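PDB 6FBM: gram-negative insecticidal protein from Chromobacterium piscinae, which kills insects and, as a member of the MACPF family, probably acts by forming pores in the membranes of target cells. Local coordinates for residues A[53-58]-A[265-270]; A[158-163]-A[294-299]; A[314-319]-A[512-517]; A[390-395]-A[404-409]. One frame throughout, in Å; residues are numbered along the deposited sequence.

How the contacts relate
Contacts 1 and 2 tie parts of the MACPF-containing half of the chain. Contacts 3 and 4 belong to the C-terminal part, and contact 4 lies across the centre of the chain from both of the first two. Contact 1 is a surface contact of strand and helix, with a salt bridge beside leucine packing, and it touches a second subunit. Contact 2 is buried, joins two helices and has no hydrogen bond. Contacts 3 and 4 are buried strand pairs held by backbone hydrogen bonds, parallel in 3 and antiparallel in 4. Their nearest atoms are about 15 Å apart. No two contacts share a helix or strand.

Contact 1 of 4, residues A[53-58]-A[265-270]; sequences EGRSYT and SLLDYA
Arg55 and Leu267 reach toward each other tip to tip, between strand 55-60 and the C-terminal end of helix 255-269. The CB of Arg55 points toward the helix. Its CG lies anti to the carbonyl carbon (chi1 -53°), and from CG to NE the chain is extended. The first atom to touch is CD, 3.8 Å from Leu267 CD2. NE comes closer, 3.6 Å from Leu267 CD2, and CZ is 3.7 Å from that methyl. The methyl sits over one face of the guanidinium, toward its rim. At the tip the chemistry changes. NH1 and NH2 both donate to Asp268 OD1, at 2.8 Å from NH1 and 2.9 Å from NH2, and the pair forms a salt bridge. The carboxylate lies at the guanidinium edge, with the two planes 24° apart. The position of OD1 is somewhat doubtful in the model, so these lengths are approximate.

Leu267 has a second neighbour in Tyr57. The phenol OH is 3.5 Å from Leu267 CG and close to CD1. Glu53 adds only a loose touch, with CB 4.4 Å from Leu267 CD2. Leu267 also packs on Leu130 and Trp131 of strand 120-134. Arg55 also packs on Thr58 of the second subunit, and Asp268 on Leu47 of that subunit.

Glu53 and Gly54 form the two-residue turn between strands 47-52 and 55-60, with both residues at positive phi. The arrangement is that of a tight beta hairpin packed against the end of a helix, at a subunit interface.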
loop_
_atom_site.group_PDB
_atom_site.type_symbol
_atom_site.label_atom_id
_atom_site.label_comp_id
_atom_site.label_asym_id
_atom_site.label_seq_id
_atom_site.Cartn_x
_atom_site.Cartn_y
_atom_site.Cartn_z
ATOM N N GLU A 53 -2.316 -16.170 17.720
ATOM C CA GLU A 53 -2.295 -14.740 18.005
ATOM C C GLU A 53 -3.189 -13.935 17.077
ATOM O O GLU A 53 -2.733 -13.003 16.426
ATOM C CB GLU A 53 -0.867 -14.185 17.913
ATOM C CG GLU A 53 0.039 -14.599 19.068
ATOM C CD GLU A 53 1.247 -13.699 19.177
ATOM O OE1 GLU A 53 1.115 -12.483 18.898
ATOM O OE2 GLU A 53 2.329 -14.220 19.544
ATOM N N GLY A 54 -4.444 -14.336 17.001
ATOM C CA GLY A 54 -5.448 -13.599 16.273
ATOM C C GLY A 54 -5.518 -13.917 14.800
ATOM O O GLY A 54 -6.482 -13.542 14.157
ATOM N N ARG A 55 -4.533 -14.615 14.250
ATOM C CA ARG A 55 -4.527 -14.913 12.831
ATOM C C ARG A 55 -4.818 -16.373 12.533
ATOM O O ARG A 55 -4.475 -17.239 13.303
ATOM C CB ARG A 55 -3.181 -14.559 12.230
ATOM C CG ARG A 55 -2.725 -13.163 12.509
ATOM C CD ARG A 55 -1.361 -13.015 11.880
ATOM N NE ARG A 55 -0.719 -11.720 12.132
ATOM C CZ ARG A 55 0.360 -11.294 11.492
ATOM N NH1 ARG A 55 0.947 -12.018 10.527
ATOM N NH2 ARG A 55 0.891 -10.125 11.817
ATOM N N SER A 56 -5.423 -16.605 11.372
ATOM C CA SER A 56 -5.730 -17.938 10.920
ATOM C C SER A 56 -4.674 -18.483 9.983
ATOM O O SER A 56 -4.225 -17.812 9.056
ATOM C CB SER A 56 -7.079 -17.980 10.232
ATOM O OG SER A 56 -7.640 -19.265 10.441
ATOM N N TYR A 57 -4.292 -19.729 10.224
ATOM C CA TYR A 57 -3.301 -20.379 9.406
ATOM C C TYR A 57 -3.810 -21.734 9.012
ATOM O O TYR A 57 -4.551 -22.360 9.751
ATOM C CB TYR A 57 -2.040 -20.515 10.248
ATOM C CG TYR A 57 -1.318 -19.205 10.478
ATOM C CD1 TYR A 57 -0.617 -18.574 9.471
ATOM C CD2 TYR A 57 -1.369 -18.590 11.695
ATOM C CE1 TYR A 57 0.026 -17.383 9.668
ATOM C CE2 TYR A 57 -0.726 -17.365 11.921
ATOM C CZ TYR A 57 -0.073 -16.745 10.906
ATOM O OH TYR A 57 0.554 -15.552 11.160
ATOM N N THR A 58 -3.406 -22.212 7.841
ATOM C CA THR A 58 -3.717 -23.555 7.405
ATOM C C THR A 58 -2.445 -24.357 7.206
ATOM O O THR A 58 -1.380 -23.800 6.968
ATOM C CB THR A 58 -4.531 -23.553 6.110
ATOM O OG1 THR A 58 -3.838 -22.827 5.117
ATOM C CG2 THR A 58 -5.912 -22.923 6.349
ATOM N N SER A 265 8.690 -8.474 14.365
ATOM C CA SER A 265 8.476 -8.913 12.991
ATOM C C SER A 265 8.323 -10.437 12.821
ATOM O O SER A 265 7.943 -10.898 11.753
ATOM C CB SER A 265 9.642 -8.474 12.087
ATOM O OG SER A 265 10.730 -9.421 12.084
ATOM N N LEU A 266 8.654 -11.230 13.837
ATOM C CA LEU A 266 8.822 -12.667 13.638
ATOM C C LEU A 266 7.617 -13.366 13.067
ATOM O O LEU A 266 7.758 -14.248 12.223
ATOM C CB LEU A 266 9.261 -13.355 14.926
ATOM C CG LEU A 266 10.658 -12.953 15.365
ATOM C CD1 LEU A 266 10.925 -13.590 16.700
ATOM C CD2 LEU A 266 11.684 -13.329 14.324
ATOM N N LEU A 267 6.417 -12.934 13.463
ATOM C CA LEU A 267 5.220 -13.574 12.941
ATOM C C LEU A 267 5.068 -13.486 11.445
ATOM O O LEU A 267 4.525 -14.389 10.810
ATOM C CB LEU A 267 3.966 -13.074 13.634
ATOM C CG LEU A 267 2.698 -13.980 13.489
ATOM C CD1 LEU A 267 2.908 -15.436 13.885
ATOM C CD2 LEU A 267 1.577 -13.366 14.310
ATOM N N ASP A 268 5.545 -12.416 10.869
ATOM C CA ASP A 268 5.413 -12.166 9.438
ATOM C C ASP A 268 6.594 -12.748 8.672
ATOM O O ASP A 268 6.526 -12.925 7.453
ATOM C CB ASP A 268 5.302 -10.662 9.139
ATOM C CG ASP A 268 4.225 -9.955 9.974
ATOM O OD1 ASP A 268 3.104 -10.425 9.890
ATOM O OD2 ASP A 268 4.471 -8.970 10.705
ATOM N N TYR A 269 7.688 -13.041 9.364
ATOM C CA TYR A 269 8.887 -13.538 8.710
ATOM C C TYR A 269 9.372 -14.862 9.259
ATOM O O TYR A 269 10.539 -15.186 9.102
ATOM C CB TYR A 269 9.991 -12.509 8.883
ATOM C CG TYR A 269 9.734 -11.239 8.152
ATOM C CD1 TYR A 269 10.122 -11.118 6.822
ATOM C CD2 TYR A 269 9.119 -10.152 8.771
ATOM C CE1 TYR A 269 9.946 -9.940 6.137
ATOM C CE2 TYR A 269 8.915 -8.970 8.081
ATOM C CZ TYR A 269 9.350 -8.863 6.771
ATOM O OH TYR A 269 9.190 -7.684 6.072
ATOM N N ALA A 270 8.495 -15.613 9.927
ATOM C CA ALA A 270 8.894 -16.851 10.582
ATOM C C ALA A 270 9.339 -17.898 9.577
ATOM O O ALA A 270 8.746 -18.011 8.515
ATOM C CB ALA A 270 7.763 -17.398 11.426
#

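Contact 2 of 4, residues A[158-163]-A[294-299]; sequences MPAMEL and VELEDA
Ala160 and Leu296 mark the closest backbone approach, with CA atoms 5.3 Å apart, where the first turn of helix 160-167 meets the end of helix 290-298. Pro159 is the N-cap of the first helix. Ala160 presents CA and CB to one methyl of Leu296. CD2 of Leu296 is 3.7 Å from Ala160 CA and 3.8 Å from Ala160 CB. The methyls of Ala160 and Ala299 also face each other, but the model sets them too close for their spacing to be trusted.

Leu163 and Leu296 cross at about a right angle. Leu163 CD2 meets both methyls of Leu296, lying 3.4 Å from CD1 and 3.5 Å from CD2. CG of Leu163 is anti to its backbone N (chi1 -171°), and CD2 branches from it. Met161 starts with CB pointing away, but its chain bends at chi2 and chi3. Its CE thus lies 3.8 Å from Ala299 CB and 3.4 Å from Ala299 O.

Leu153 of helix 147-154 packs on both Leu163 and Leu296. Met161 rests on Glu302 and Phe303 of helix 300-304. The two segments meet by apolar packing without a hydrogen bond, and the polar tie nearby is a bond from Arg292 to Met158 O.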
loop_
_atom_site.group_PDB
_atom_site.type_symbol
_atom_site.label_atom_id
_atom_site.label_comp_id
_atom_site.label_asym_id
_atom_site.label_seq_id
_atom_site.Cartn_x
_atom_site.Cartn_y
_atom_site.Cartn_z
ATOM N N MET A 158 19.857 -48.473 -7.282
ATOM C CA MET A 158 20.141 -47.054 -7.053
ATOM C C MET A 158 21.123 -46.960 -5.897
ATOM O O MET A 158 20.748 -47.227 -4.755
ATOM C CB MET A 158 18.866 -46.287 -6.706
ATOM C CG MET A 158 19.080 -44.837 -6.291
ATOM S SD MET A 158 19.148 -43.681 -7.660
ATOM C CE MET A 158 20.748 -44.007 -8.382
ATOM N N PRO A 159 22.387 -46.565 -6.182
ATOM C CA PRO A 159 23.337 -46.582 -5.061
ATOM C C PRO A 159 23.090 -45.476 -4.025
ATOM O O PRO A 159 22.573 -44.396 -4.361
ATOM C CB PRO A 159 24.705 -46.403 -5.742
ATOM C CG PRO A 159 24.511 -46.644 -7.199
ATOM C CD PRO A 159 23.070 -46.311 -7.472
ATOM N N ALA A 160 23.462 -45.761 -2.777
ATOM C CA ALA A 160 23.322 -44.826 -1.658
ATOM C C ALA A 160 23.790 -43.392 -1.947
ATOM O O ALA A 160 23.100 -42.430 -1.604
ATOM C CB ALA A 160 24.054 -45.367 -0.459
ATOM N N MET A 161 24.958 -43.258 -2.578
ATOM C CA MET A 161 25.512 -41.930 -2.865
ATOM C C MET A 161 24.596 -41.063 -3.737
ATOM O O MET A 161 24.445 -39.868 -3.492
ATOM C CB MET A 161 26.910 -42.030 -3.520
ATOM C CG MET A 161 28.070 -42.372 -2.590
ATOM S SD MET A 161 28.155 -41.527 -0.983
ATOM C CE MET A 161 27.311 -42.797 0.001
ATOM N N GLU A 162 24.002 -41.667 -4.757
ATOM C CA GLU A 162 23.101 -40.933 -5.636
ATOM C C GLU A 162 21.839 -40.575 -4.900
ATOM O O GLU A 162 21.379 -39.435 -4.981
ATOM C CB GLU A 162 22.726 -41.747 -6.873
ATOM C CG GLU A 162 23.382 -41.272 -8.160
ATOM C CD GLU A 162 22.348 -41.069 -9.245
ATOM O OE1 GLU A 162 22.423 -41.738 -10.298
ATOM O OE2 GLU A 162 21.383 -40.275 -9.018
ATOM N N LEU A 163 21.285 -41.566 -4.210
ATOM C CA LEU A 163 20.088 -41.367 -3.425
ATOM C C LEU A 163 20.307 -40.191 -2.496
ATOM O O LEU A 163 19.490 -39.277 -2.468
ATOM C CB LEU A 163 19.729 -42.621 -2.626
ATOM C CG LEU A 163 18.375 -42.600 -1.919
ATOM C CD1 LEU A 163 17.243 -42.637 -2.923
ATOM C CD2 LEU A 163 18.271 -43.791 -1.001
ATOM N N VAL A 294 19.460 -50.955 5.743
ATOM C CA VAL A 294 20.768 -51.220 6.274
ATOM C C VAL A 294 21.817 -50.781 5.276
ATOM O O VAL A 294 22.780 -50.144 5.689
ATOM C CB VAL A 294 20.912 -52.709 6.719
ATOM C CG1 VAL A 294 22.362 -53.088 6.998
ATOM C CG2 VAL A 294 20.068 -52.955 7.969
ATOM N N GLU A 295 21.664 -51.096 3.986
ATOM C CA GLU A 295 22.728 -50.742 3.038
ATOM C C GLU A 295 22.849 -49.238 2.880
ATOM O O GLU A 295 23.967 -48.721 2.756
ATOM C CB GLU A 295 22.649 -51.461 1.683
ATOM C CG GLU A 295 21.448 -51.170 0.824
ATOM C CD GLU A 295 21.687 -51.339 -0.673
ATOM O OE1 GLU A 295 20.749 -51.664 -1.420
ATOM O OE2 GLU A 295 22.797 -51.089 -1.153
ATOM N N LEU A 296 21.714 -48.543 2.925
ATOM C CA LEU A 296 21.724 -47.075 2.893
ATOM C C LEU A 296 22.392 -46.511 4.137
ATOM O O LEU A 296 23.264 -45.654 4.037
ATOM C CB LEU A 296 20.318 -46.508 2.703
ATOM C CG LEU A 296 19.657 -46.801 1.352
ATOM C CD1 LEU A 296 18.237 -46.251 1.335
ATOM C CD2 LEU A 296 20.463 -46.248 0.185
ATOM N N GLU A 297 22.039 -47.036 5.305
ATOM C CA GLU A 297 22.676 -46.595 6.550
ATOM C C GLU A 297 24.183 -46.854 6.608
ATOM O O GLU A 297 24.927 -46.027 7.149
ATOM C CB GLU A 297 21.981 -47.206 7.770
ATOM C CG GLU A 297 22.614 -46.772 9.088
ATOM C CD GLU A 297 21.656 -46.845 10.267
ATOM O OE1 GLU A 297 20.688 -47.651 10.228
ATOM O OE2 GLU A 297 21.874 -46.074 11.230
ATOM N N ASP A 298 24.627 -47.987 6.061
ATOM C CA ASP A 298 26.064 -48.329 6.010
ATOM C C ASP A 298 26.858 -47.368 5.146
ATOM O O ASP A 298 28.056 -47.159 5.377
ATOM C CB ASP A 298 26.289 -49.738 5.451
ATOM C CG ASP A 298 25.874 -50.832 6.414
ATOM O OD1 ASP A 298 25.780 -50.560 7.616
ATOM O OD2 ASP A 298 25.665 -51.978 5.973
ATOM N N ALA A 299 26.198 -46.794 4.145
ATOM C CA ALA A 299 26.854 -45.873 3.247
ATOM C C ALA A 299 27.001 -44.453 3.826
ATOM O O ALA A 299 27.704 -43.601 3.239
ATOM C CB ALA A 299 26.109 -45.843 1.934
#

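Contact 3 of 4, residues A[314-319]-A[512-517]; sequences VDKVLL and AIASMQ
The carbonyl oxygen of Ala512 is gripped by two consecutive backbone N-H groups, those of Val317 and Leu318. The bond from Leu318 N is the sounder one, 3.0 Å to Ala512 O. The bond from Val317 N to Ala512 O is weak, 3.1 Å with an N-H...O angle of 126°. One step further on, Ala514 N donates to Leu318 O at 3.1 Å. This alternation pairs Leu318 with Ile513 and Leu319 with Ala514 in parallel register. Two CA-H...O contacts accompany it, from Ile513 CA to Leu318 O and from Leu319 CA to Ala514 O, the latter at 3.4 Å.

Side chains pack on both faces of the pair. On one face Leu318 CB lies 4.1 Å from Ile513 CG1, and Val508 touches both residues. On the other face are Leu319 and Ala514. Leu319 has CG anti to its backbone N (chi1 -174°). Its CD1 meets the start of the next helix, 3.8 Å from Met516 CA and 4.2 Å from Met516 SD. The Lys316 chain bends at chi2, bringing CD nearest Ile513 O, with CB and CD also near the Ala514 methyl.

Ser515 is the N-cap of helix 516-524. Its hydroxyl caps a backbone N of the first turn, and its own N bonds to Glu518 OE1, consistent with a capping box. Strand 318-321 is flanked by 513-515 on one side and by 373-376 on the other. The backbone bonds therefore set the register of the C-terminal strand in this mixed sheet, and the apolar side chains pack its two faces.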
loop_
_atom_site.group_PDB
_atom_site.type_symbol
_atom_site.label_atom_id
_atom_site.label_comp_id
_atom_site.label_asym_id
_atom_site.label_seq_id
_atom_site.Cartn_x
_atom_site.Cartn_y
_atom_site.Cartn_z
ATOM N N VAL A 314 46.973 -23.876 12.809
ATOM C CA VAL A 314 48.274 -23.242 12.935
ATOM C C VAL A 314 48.635 -23.395 14.406
ATOM O O VAL A 314 48.224 -22.606 15.239
ATOM C CB VAL A 314 48.200 -21.748 12.544
ATOM C CG1 VAL A 314 49.490 -21.023 12.888
ATOM C CG2 VAL A 314 47.902 -21.630 11.063
ATOM N N ASP A 315 49.390 -24.446 14.714
ATOM C CA ASP A 315 49.945 -24.672 16.052
ATOM C C ASP A 315 51.219 -23.851 16.312
ATOM O O ASP A 315 51.509 -23.511 17.468
ATOM C CB ASP A 315 50.232 -26.165 16.239
ATOM C CG ASP A 315 48.981 -27.008 16.220
ATOM O OD1 ASP A 315 48.070 -26.754 17.021
ATOM O OD2 ASP A 315 48.936 -27.949 15.419
ATOM N N LYS A 316 51.956 -23.532 15.250
ATOM C CA LYS A 316 53.205 -22.822 15.354
ATOM C C LYS A 316 52.890 -21.331 15.442
ATOM O O LYS A 316 52.773 -20.647 14.419
ATOM C CB LYS A 316 54.099 -23.121 14.140
ATOM C CG LYS A 316 54.377 -24.600 13.843
ATOM C CD LYS A 316 55.610 -25.076 14.548
ATOM C CE LYS A 316 55.770 -26.596 14.587
ATOM N NZ LYS A 316 56.547 -27.103 13.417
ATOM N N VAL A 317 52.756 -20.825 16.669
ATOM C CA VAL A 317 52.301 -19.436 16.880
ATOM C C VAL A 317 53.326 -18.473 17.406
ATOM O O VAL A 317 53.050 -17.270 17.507
ATOM C CB VAL A 317 51.068 -19.389 17.798
ATOM C CG1 VAL A 317 49.897 -20.056 17.104
ATOM C CG2 VAL A 317 51.345 -20.030 19.178
ATOM N N LEU A 318 54.518 -18.977 17.723
ATOM C CA LEU A 318 55.628 -18.134 18.116
ATOM C C LEU A 318 56.639 -18.140 17.005
ATOM O O LEU A 318 57.136 -19.179 16.605
ATOM C CB LEU A 318 56.231 -18.628 19.419
ATOM C CG LEU A 318 55.354 -18.472 20.658
ATOM C CD1 LEU A 318 56.004 -19.100 21.891
ATOM C CD2 LEU A 318 55.041 -17.005 20.930
ATOM N N LEU A 319 56.940 -16.949 16.524
ATOM C CA LEU A 319 57.961 -16.743 15.531
ATOM C C LEU A 319 59.260 -16.541 16.282
ATOM O O LEU A 319 59.414 -15.562 17.014
ATOM C CB LEU A 319 57.591 -15.511 14.720
ATOM C CG LEU A 319 58.416 -15.105 13.506
ATOM C CD1 LEU A 319 58.511 -16.209 12.478
ATOM C CD2 LEU A 319 57.817 -13.839 12.922
ATOM N N ALA A 512 55.189 -25.345 19.254
ATOM C CA ALA A 512 54.652 -23.965 19.291
ATOM C C ALA A 512 55.528 -22.954 18.569
ATOM O O ALA A 512 55.152 -21.775 18.420
ATOM C CB ALA A 512 54.432 -23.533 20.735
ATOM N N ILE A 513 56.676 -23.423 18.077
ATOM C CA ILE A 513 57.764 -22.550 17.658
ATOM C C ILE A 513 58.165 -22.772 16.202
ATOM O O ILE A 513 58.171 -23.905 15.710
ATOM C CB ILE A 513 58.937 -22.805 18.618
ATOM C CG1 ILE A 513 58.891 -21.756 19.705
ATOM C CG2 ILE A 513 60.316 -22.831 17.936
ATOM C CD1 ILE A 513 59.686 -22.179 20.924
ATOM N N ALA A 514 58.528 -21.689 15.531
ATOM C CA ALA A 514 59.072 -21.810 14.189
ATOM C C ALA A 514 59.929 -20.618 13.866
ATOM O O ALA A 514 59.637 -19.505 14.325
ATOM C CB ALA A 514 57.973 -21.950 13.155
ATOM N N SER A 515 60.979 -20.869 13.079
ATOM C CA SER A 515 61.830 -19.810 12.551
ATOM C C SER A 515 61.109 -19.075 11.429
ATOM O O SER A 515 60.098 -19.565 10.940
ATOM C CB SER A 515 63.142 -20.378 12.021
ATOM O OG SER A 515 62.890 -21.272 10.943
ATOM N N MET A 516 61.652 -17.935 11.014
ATOM C CA MET A 516 61.116 -17.173 9.894
ATOM C C MET A 516 60.772 -18.066 8.710
ATOM O O MET A 516 59.649 -18.050 8.229
ATOM C CB MET A 516 62.074 -16.064 9.455
ATOM C CG MET A 516 61.448 -15.063 8.475
ATOM S SD MET A 516 59.988 -14.119 9.094
ATOM C CE MET A 516 59.120 -13.600 7.594
ATOM N N GLN A 517 61.726 -18.883 8.289
ATOM C CA GLN A 517 61.531 -19.781 7.146
ATOM C C GLN A 517 60.486 -20.895 7.391
ATOM O O GLN A 517 59.602 -21.096 6.544
ATOM C CB GLN A 517 62.873 -20.373 6.643
ATOM C CG GLN A 517 62.803 -21.157 5.319
ATOM C CD GLN A 517 62.072 -20.414 4.186
ATOM O OE1 GLN A 517 62.400 -19.249 3.877
ATOM N NE2 GLN A 517 61.100 -21.095 3.540
#

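Contact 4 of 4, residues A[390-395]-A[404-409]; sequences QRVWDD and YACWRA
A classic beta bulge interrupts the antiparallel pairing here: Val392 and Trp393, at the corner between strands 388-391 and 393-394, both face Cys406 of strand 403-410. Val392 N donates to Cys406 O at 2.9 Å, and Trp393 N adds a weak bond to the same oxygen at 3.4 Å. Cys406 N returns a bond to Trp393 O at 2.9 Å. Before the bulge, Gln390 and Arg408 form a hydrogen-bonded pair, with Arg408 N 2.7 Å from Gln390 O. Past it the register is shifted by one, and Asp394 lies opposite Ala405.

On one face Arg391 and Trp407 lie side by side, pointing the same way. Arg391 CG sits 3.5 Å above the centre of the six-membered ring of Trp407 and only 7° off its normal, a CH-pi contact. On the face of Gln390 and Arg408, Val392 CG2 lies 3.4 Å from Arg408 CG and over one guanidinium face.

Strands 393-394 and 403-410 form a beta hairpin, and 421-426 pairs with the far edge of 403-410. The C-terminal region that holds this sheet probably belongs to the beta-tripod part of the protein. The Arg408 guanidinium forms a salt bridge with Asp420, and Trp393 NE1 bonds to Lys465 O.

Trp393 runs alongside Tyr404 with CG anti to its backbone N (chi1 170°), and its CH2 is 3.8 Å from Tyr404 CB. Asp395 meets the edge of the tyrosine ring, OD2 being 3.5 Å from Tyr404 CD2. Asp395 OD1 takes a weak bond from Tyr404 N as well as one with the Tyr429 hydroxyl, while Tyr404 OH bonds to Ser333 O.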
loop_
_atom_site.group_PDB
_atom_site.type_symbol
_atom_site.label_atom_id
_atom_site.label_comp_id
_atom_site.label_asym_id
_atom_site.label_seq_id
_atom_site.Cartn_x
_atom_site.Cartn_y
_atom_site.Cartn_z
ATOM N N GLN A 390 60.763 -11.272 41.381
ATOM C CA GLN A 390 61.210 -11.659 42.709
ATOM C C GLN A 390 62.615 -12.259 42.696
ATOM O O GLN A 390 63.102 -12.713 41.661
ATOM C CB GLN A 390 60.224 -12.663 43.318
ATOM C CG GLN A 390 60.344 -14.121 42.884
ATOM C CD GLN A 390 59.159 -14.950 43.273
ATOM O OE1 GLN A 390 58.420 -14.590 44.204
ATOM N NE2 GLN A 390 58.950 -16.066 42.554
ATOM N N ARG A 391 63.232 -12.271 43.869
ATOM C CA ARG A 391 64.596 -12.714 44.017
ATOM C C ARG A 391 64.684 -14.190 44.330
ATOM O O ARG A 391 64.116 -14.655 45.292
ATOM C CB ARG A 391 65.303 -11.947 45.107
ATOM C CG ARG A 391 65.640 -10.533 44.737
ATOM C CD ARG A 391 66.879 -10.035 45.494
ATOM N NE ARG A 391 66.696 -8.675 45.985
ATOM C CZ ARG A 391 65.981 -8.347 47.057
ATOM N NH1 ARG A 391 65.345 -9.265 47.773
ATOM N NH2 ARG A 391 65.874 -7.074 47.409
ATOM N N VAL A 392 65.419 -14.907 43.495
ATOM C CA VAL A 392 65.779 -16.259 43.792
ATOM C C VAL A 392 66.928 -16.206 44.814
ATOM O O VAL A 392 67.020 -17.074 45.681
ATOM C CB VAL A 392 66.208 -17.012 42.511
ATOM C CG1 VAL A 392 66.586 -18.457 42.819
ATOM C CG2 VAL A 392 65.082 -17.031 41.526
ATOM N N TRP A 393 67.779 -15.182 44.687
ATOM C CA TRP A 393 69.022 -15.091 45.441
ATOM C C TRP A 393 69.586 -13.689 45.377
ATOM O O TRP A 393 69.439 -13.010 44.373
ATOM C CB TRP A 393 70.044 -16.038 44.822
ATOM C CG TRP A 393 71.445 -15.900 45.322
ATOM C CD1 TRP A 393 71.991 -16.515 46.411
ATOM C CD2 TRP A 393 72.492 -15.100 44.747
ATOM N NE1 TRP A 393 73.307 -16.144 46.558
ATOM C CE2 TRP A 393 73.642 -15.277 45.553
ATOM C CE3 TRP A 393 72.569 -14.252 43.647
ATOM C CZ2 TRP A 393 74.848 -14.635 45.284
ATOM C CZ3 TRP A 393 73.769 -13.615 43.384
ATOM C CH2 TRP A 393 74.889 -13.810 44.197
ATOM N N ASP A 394 70.254 -13.289 46.457
ATOM C CA ASP A 394 71.141 -12.127 46.451
ATOM C C ASP A 394 72.406 -12.395 47.270
ATOM O O ASP A 394 72.498 -13.427 47.924
ATOM C CB ASP A 394 70.395 -10.863 46.930
ATOM C CG ASP A 394 69.694 -11.050 48.247
ATOM O OD1 ASP A 394 70.354 -11.076 49.284
ATOM O OD2 ASP A 394 68.467 -11.152 48.252
ATOM N N ASP A 395 73.367 -11.454 47.222
ATOM C CA ASP A 395 74.680 -11.584 47.899
ATOM C C ASP A 395 74.727 -11.001 49.318
ATOM O O ASP A 395 75.814 -10.686 49.814
ATOM C CB ASP A 395 75.801 -10.977 47.041
ATOM C CG ASP A 395 75.935 -9.459 47.206
ATOM O OD1 ASP A 395 74.903 -8.752 47.216
ATOM O OD2 ASP A 395 77.080 -8.967 47.346
ATOM N N TYR A 404 74.726 -8.406 43.870
ATOM C CA TYR A 404 74.651 -9.456 42.869
ATOM C C TYR A 404 73.409 -10.246 43.180
ATOM O O TYR A 404 73.247 -10.682 44.311
ATOM C CB TYR A 404 75.876 -10.372 42.953
ATOM C CG TYR A 404 77.156 -9.599 42.821
ATOM C CD1 TYR A 404 77.729 -9.354 41.573
ATOM C CD2 TYR A 404 77.779 -9.073 43.944
ATOM C CE1 TYR A 404 78.895 -8.608 41.458
ATOM C CE2 TYR A 404 78.937 -8.316 43.842
ATOM C CZ TYR A 404 79.496 -8.095 42.610
ATOM O OH TYR A 404 80.634 -7.351 42.513
ATOM N N ALA A 405 72.528 -10.430 42.198
ATOM C CA ALA A 405 71.248 -11.087 42.451
ATOM C C ALA A 405 70.729 -11.856 41.266
ATOM O O ALA A 405 71.023 -11.512 40.128
ATOM C CB ALA A 405 70.222 -10.052 42.878
ATOM N N CYS A 406 69.935 -12.879 41.554
ATOM C CA CYS A 406 69.248 -13.652 40.537
ATOM C C CYS A 406 67.768 -13.330 40.672
ATOM O O CYS A 406 67.203 -13.489 41.758
ATOM C CB CYS A 406 69.471 -15.123 40.775
ATOM S SG CYS A 406 68.657 -16.146 39.562
ATOM N N TRP A 407 67.146 -12.868 39.582
ATOM C CA TRP A 407 65.726 -12.529 39.611
ATOM C C TRP A 407 64.893 -13.459 38.734
ATOM O O TRP A 407 65.386 -13.967 37.727
ATOM C CB TRP A 407 65.501 -11.108 39.165
ATOM C CG TRP A 407 66.040 -10.074 40.065
ATOM C CD1 TRP A 407 67.325 -9.612 40.099
ATOM C CD2 TRP A 407 65.317 -9.315 41.028
ATOM N NE1 TRP A 407 67.452 -8.628 41.034
ATOM C CE2 TRP A 407 66.227 -8.429 41.627
ATOM C CE3 TRP A 407 63.980 -9.300 41.452
ATOM C CZ2 TRP A 407 65.846 -7.529 42.629
ATOM C CZ3 TRP A 407 63.606 -8.405 42.452
ATOM C CH2 TRP A 407 64.537 -7.542 43.027
ATOM N N ARG A 408 63.632 -13.665 39.142
ATOM C CA ARG A 408 62.646 -14.426 38.376
ATOM C C ARG A 408 61.542 -13.535 37.971
ATOM O O ARG A 408 61.046 -12.736 38.792
ATOM C CB ARG A 408 61.905 -15.421 39.230
ATOM C CG ARG A 408 62.509 -16.768 39.265
ATOM C CD ARG A 408 61.585 -17.859 38.805
ATOM N NE ARG A 408 61.780 -18.971 39.719
ATOM C CZ ARG A 408 62.858 -19.756 39.792
ATOM N NH1 ARG A 408 62.852 -20.709 40.704
ATOM N NH2 ARG A 408 63.907 -19.650 38.969
ATOM N N ALA A 409 61.081 -13.721 36.747
ATOM C CA ALA A 409 59.855 -13.089 36.353
ATOM C C ALA A 409 58.723 -13.756 37.130
ATOM O O ALA A 409 58.667 -14.980 37.255
ATOM C CB ALA A 409 59.649 -13.229 34.856
#